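Local coordinates for BamaA.19900.a (Balamuthia mandrillaris, PDB 6VZZ), which probably phosphorylates glucose at the expense of a nucleoside triphosphate, as a glucokinase of the actin-like ATPase clan that binds beta-D-glucopyranose, at residues Val227-Asn231 against Ala232-Glu236; Met309-His312 against Phe313-Met317. All blocks are in the same frame, centred on the assembly; numbering follows the deposited sequence.

Interaction 1. Residues Val227-Asn231 against Ala232-Glu236; sequences VGPAN and AAYAE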
loop_
_atom_site.group_PDB
_atom_site.type_symbol
_atom_site.label_atom_id
_atom_site.label_comp_id
_atom_site.label_asym_id
_atom_site.label_seq_id
_atom_site.Cartn_x
_atom_site.Cartn_y
_atom_site.Cartn_z
ATOM N N VAL A 227 18.378 -8.333 0.403
ATOM C CA VAL A 227 18.535 -8.851 1.760
ATOM C C VAL A 227 19.590 -8.027 2.475
ATOM O O VAL A 227 20.244 -7.167 1.868
ATOM C CB VAL A 227 18.940 -10.336 1.789
ATOM C CG1 VAL A 227 17.811 -11.217 1.358
ATOM C CG2 VAL A 227 20.180 -10.569 0.931
ATOM N N GLY A 228 19.792 -8.320 3.761
ATOM C CA GLY A 228 20.876 -7.739 4.508
ATOM C C GLY A 228 22.230 -8.185 3.986
ATOM O O GLY A 228 22.421 -9.334 3.566
ATOM N N PRO A 229 23.202 -7.269 4.007
ATOM C CA PRO A 229 24.541 -7.589 3.474
ATOM C C PRO A 229 25.211 -8.795 4.117
ATOM O O PRO A 229 26.066 -9.416 3.477
ATOM C CB PRO A 229 25.332 -6.303 3.741
ATOM C CG PRO A 229 24.277 -5.215 3.699
ATOM C CD PRO A 229 23.039 -5.832 4.300
ATOM N N ALA A 230 24.849 -9.159 5.345
ATOM C CA ALA A 230 25.420 -10.331 5.997
ATOM C C ALA A 230 24.625 -11.604 5.739
ATOM O O ALA A 230 25.053 -12.677 6.173
ATOM C CB ALA A 230 25.525 -10.100 7.508
ATOM N N ASN A 231 23.475 -11.510 5.073
ATOM C CA ASN A 231 22.711 -12.700 4.719
ATOM C C ASN A 231 23.535 -13.592 3.794
ATOM O O ASN A 231 24.261 -13.104 2.925
ATOM C CB ASN A 231 21.403 -12.276 4.042
ATOM C CG ASN A 231 20.399 -13.405 3.917
ATOM O OD1 ASN A 231 20.592 -14.345 3.151
ATOM N ND2 ASN A 231 19.296 -13.292 4.642
ATOM N N ALA A 232 23.428 -14.908 3.983
ATOM C CA ALA A 232 24.218 -15.826 3.167
ATOM C C ALA A 232 23.814 -15.797 1.702
ATOM O O ALA A 232 24.579 -16.261 0.848
ATOM C CB ALA A 232 24.091 -17.254 3.688
ATOM N N ALA A 233 22.627 -15.279 1.389
ATOM C CA ALA A 233 22.145 -15.218 0.020
ATOM C C ALA A 233 22.440 -13.879 -0.648
ATOM O O ALA A 233 21.966 -13.639 -1.763
ATOM C CB ALA A 233 20.640 -15.506 -0.019
ATOM N N TYR A 234 23.221 -13.012 -0.000
ATOM C CA TYR A 234 23.367 -11.638 -0.471
ATOM C C TYR A 234 24.124 -11.575 -1.795
ATOM O O TYR A 234 23.709 -10.873 -2.727
ATOM C CB TYR A 234 24.064 -10.803 0.601
ATOM C CG TYR A 234 24.316 -9.356 0.221
ATOM C CD1 TYR A 234 23.260 -8.471 0.045
ATOM C CD2 TYR A 234 25.614 -8.869 0.059
ATOM C CE1 TYR A 234 23.480 -7.149 -0.281
ATOM C CE2 TYR A 234 25.844 -7.537 -0.272
ATOM C CZ TYR A 234 24.760 -6.686 -0.438
ATOM O OH TYR A 234 24.950 -5.363 -0.763
ATOM N N ALA A 235 25.240 -12.299 -1.896
ATOM C CA ALA A 235 26.026 -12.278 -3.125
ATOM C C ALA A 235 25.255 -12.886 -4.289
ATOM O O ALA A 235 25.290 -12.358 -5.408
ATOM C CB ALA A 235 27.345 -13.016 -2.918
ATOM N N GLU A 236 24.555 -13.999 -4.050
ATOM C CA GLU A 236 23.880 -14.679 -5.148
ATOM C C GLU A 236 22.596 -13.965 -5.550
ATOM O O GLU A 236 22.235 -13.982 -6.734
ATOM C CB GLU A 236 23.594 -16.145 -4.789
ATOM C CG GLU A 236 22.424 -16.377 -3.838
ATOM C CD GLU A 236 21.874 -17.808 -3.898
ATOM O OE1 GLU A 236 22.527 -18.693 -4.515
ATOM O OE2 GLU A 236 20.780 -18.039 -3.326
#

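Interaction 2. Residues Met309-His312 against Phe313-Met317; sequences MMLH and FKFLM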
loop_
_atom_site.group_PDB
_atom_site.type_symbol
_atom_site.label_atom_id
_atom_site.label_comp_id
_atom_site.label_asym_id
_atom_site.label_seq_id
_atom_site.Cartn_x
_atom_site.Cartn_y
_atom_site.Cartn_z
ATOM N N MET A 309 12.655 -22.293 -7.733
ATOM C CA MET A 309 11.373 -22.176 -7.046
ATOM C C MET A 309 11.549 -21.574 -5.654
ATOM O O MET A 309 10.730 -20.763 -5.209
ATOM C CB MET A 309 10.717 -23.551 -6.965
ATOM C CG MET A 309 9.250 -23.544 -6.634
ATOM S SD MET A 309 8.270 -22.989 -8.037
ATOM C CE MET A 309 6.628 -23.050 -7.345
ATOM N N MET A 310 12.620 -21.964 -4.958
ATOM C CA MET A 310 12.965 -21.359 -3.676
ATOM C C MET A 310 13.050 -19.840 -3.783
ATOM O O MET A 310 12.453 -19.109 -2.984
ATOM C CB MET A 310 14.292 -21.938 -3.190
ATOM C CG MET A 310 14.570 -21.758 -1.717
ATOM S SD MET A 310 13.284 -22.536 -0.725
ATOM C CE MET A 310 12.401 -21.080 -0.166
ATOM N N LEU A 311 13.807 -19.345 -4.764
ATOM C CA LEU A 311 13.951 -17.903 -4.923
ATOM C C LEU A 311 12.642 -17.269 -5.357
ATOM O O LEU A 311 12.308 -16.159 -4.928
ATOM C CB LEU A 311 15.053 -17.595 -5.931
ATOM C CG LEU A 311 16.461 -17.856 -5.423
ATOM C CD1 LEU A 311 17.331 -18.336 -6.550
ATOM C CD2 LEU A 311 17.013 -16.580 -4.824
ATOM N N HIS A 312 11.902 -17.961 -6.223
ATOM C CA HIS A 312 10.579 -17.509 -6.638
ATOM C C HIS A 312 9.712 -17.217 -5.419
ATOM O O HIS A 312 9.225 -16.097 -5.235
ATOM C CB HIS A 312 9.957 -18.584 -7.535
ATOM C CG HIS A 312 8.559 -18.298 -7.974
ATOM N ND1 HIS A 312 8.246 -17.295 -8.865
ATOM C CD2 HIS A 312 7.393 -18.919 -7.681
ATOM C CE1 HIS A 312 6.943 -17.297 -9.084
ATOM N NE2 HIS A 312 6.401 -18.271 -8.375
ATOM N N PHE A 313 9.566 -18.206 -4.536
ATOM C CA PHE A 313 8.715 -18.024 -3.369
ATOM C C PHE A 313 9.362 -17.132 -2.329
ATOM O O PHE A 313 8.653 -16.472 -1.556
ATOM C CB PHE A 313 8.347 -19.372 -2.769
ATOM C CG PHE A 313 7.044 -19.888 -3.264
ATOM C CD1 PHE A 313 5.866 -19.247 -2.916
ATOM C CD2 PHE A 313 6.985 -20.979 -4.102
ATOM C CE1 PHE A 313 4.652 -19.699 -3.379
ATOM C CE2 PHE A 313 5.767 -21.434 -4.569
ATOM C CZ PHE A 313 4.599 -20.791 -4.208
ATOM N N LYS A 314 10.694 -17.088 -2.291
ATOM C CA LYS A 314 11.360 -16.159 -1.387
ATOM C C LYS A 314 10.942 -14.725 -1.682
ATOM O O LYS A 314 10.611 -13.960 -0.769
ATOM C CB LYS A 314 12.875 -16.319 -1.485
ATOM C CG LYS A 314 13.630 -15.374 -0.573
ATOM C CD LYS A 314 14.918 -15.992 -0.052
ATOM C CE LYS A 314 16.041 -15.889 -1.062
ATOM N NZ LYS A 314 17.377 -16.194 -0.441
ATOM N N PHE A 315 10.915 -14.348 -2.960
ATOM C CA PHE A 315 10.552 -12.974 -3.280
ATOM C C PHE A 315 9.061 -12.734 -3.113
ATOM O O PHE A 315 8.654 -11.607 -2.818
ATOM C CB PHE A 315 11.013 -12.608 -4.686
ATOM C CG PHE A 315 12.443 -12.173 -4.738
ATOM C CD1 PHE A 315 13.465 -13.114 -4.793
ATOM C CD2 PHE A 315 12.772 -10.827 -4.696
ATOM C CE1 PHE A 315 14.795 -12.716 -4.818
ATOM C CE2 PHE A 315 14.089 -10.422 -4.723
ATOM C CZ PHE A 315 15.109 -11.366 -4.787
ATOM N N LEU A 316 8.235 -13.768 -3.277
ATOM C CA LEU A 316 6.832 -13.623 -2.897
ATOM C C LEU A 316 6.708 -13.327 -1.406
ATOM O O LEU A 316 5.941 -12.448 -1.001
ATOM C CB LEU A 316 6.041 -14.880 -3.262
ATOM C CG LEU A 316 4.609 -14.881 -2.711
ATOM C CD1 LEU A 316 3.756 -13.852 -3.426
ATOM C CD2 LEU A 316 3.988 -16.253 -2.810
ATOM N N MET A 317 7.479 -14.033 -0.574
ATOM C CA MET A 317 7.449 -13.750 0.856
ATOM C C MET A 317 7.990 -12.358 1.173
ATOM O O MET A 317 7.553 -11.739 2.147
ATOM C CB MET A 317 8.237 -14.811 1.625
ATOM C CG MET A 317 7.600 -16.190 1.644
ATOM S SD MET A 317 6.012 -16.223 2.503
ATOM C CE MET A 317 4.883 -16.525 1.155
#

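Interaction 1. Residues Val227-Asn231 against Ala232-Glu236
With its CG anti to the backbone N (chi1 178°), Tyr234 throws its ring back across the turn that precedes it, onto Pro229 and Val227. The first torsion of Asn231 sets CG beside the carbonyl carbon and lets the amide carry OD1 forward to the chain just ahead. The ring contact is a CH-pi one: CA of Pro229 lies 3.6 Å from the centroid of the Tyr234 ring and only 7° off the ring normal, so it sits over the middle of that face. Pro229 O is near the same ring, 3.5 Å from CD2 of Tyr234. In the ring plane, at an edge, comes the CG2 methyl of Val227, 3.8 Å from CD1 of Tyr234, the two side chains running past each other in opposite directions.

Asn231 is where two successive type I beta turns join, Gly228 to Asn231 and Asn231 to Tyr234. Its N closes the first on Gly228 O at 2.8 Å; its O accepts Tyr234 N at 3.1 Å to close the second. Within that second turn the side chain adds an Asx turn: OD1 takes the N-H of Ala233 at 2.8 Å, in the carbonyl plane on a lone pair and nearly straight (164° at the hydrogen). Ala233 is the N-cap of helix 234-249, so the bond holds the N-H of the residue just before the first helical one.

The phenol reaches beyond the chain, its OH hydrogen-bonded to Glu242 of the second subunit, and the Tyr234 side chain packs on Thr238 of that subunit. Ala230 makes backbone hydrogen bonds to the same subunit, and Pro229 lies against its Ser245. In the first turn of the helix, Glu236 forms a salt bridge with Lys307 of helix 303-327.

Interaction 2. Residues Met309-His312 against Phe313-Met317
Met309 lies alongside Phe313, one helical turn on, and its backbone O accepts Phe313 N at 2.9 Å, with 169° at the hydrogen. The same i to i+4 pattern continues with Lys314 N on Met310 O at 2.8 Å, Phe315 N on Leu311 O at 3.0 Å and Leu316 N on His312 O at 3.2 Å; the Met309 to Phe313 bond is the straightest of the four. His312 O also receives a weak second approach from Phe315 N. Each of these four carbonyls is thus satisfied within the helix.

The polar side-chain atoms look elsewhere. ND1 of the buried His312 is hydrogen-bonded to Ile260 O, while Lys314 NZ makes a salt bridge to Glu237. An edge of the His312 ring makes an aromatic contact: its CD2 stands 4.1 Å above the Phe313 ring plane, toward the rim, and the rings form a T-shaped pair with planes at 76°. At the edge of the Phe313 ring is Met309 CE, brought there by a bend at chi2 of 74°. Leu311 CD2 packs 3.9 Å from Lys314 CE, on the aliphatic part of that side chain.

Leu311 also meets Trp272 of helix 263-276, and Leu316 rests on Leu189 of strand 186-191: a largely buried alpha helix packed between a neighbouring helix and a central mixed sheet, as in the alpha/beta domains of actin-like ATPase kinases.

Interaction 1 comes first along the chain, in the loop after strand 213-216 and at the start of helix 234-249; interaction 2 follows wholly within helix 303-327. Their centres lie about 15 Å apart, on the same side of the chain's centre, and they meet where Ala233 CB is 3.4 Å from Lys314 NZ. Two salt bridges also join the two helices. Interaction 1 sits at the periphery and reaches the second subunit, whereas interaction 2 is buried, with the Leu316 side chain about 11 Å from a bound glucose. Helix 303-327 thus links helix 234-249, whose start faces the second subunit, to the strand 186-191 side of the interior.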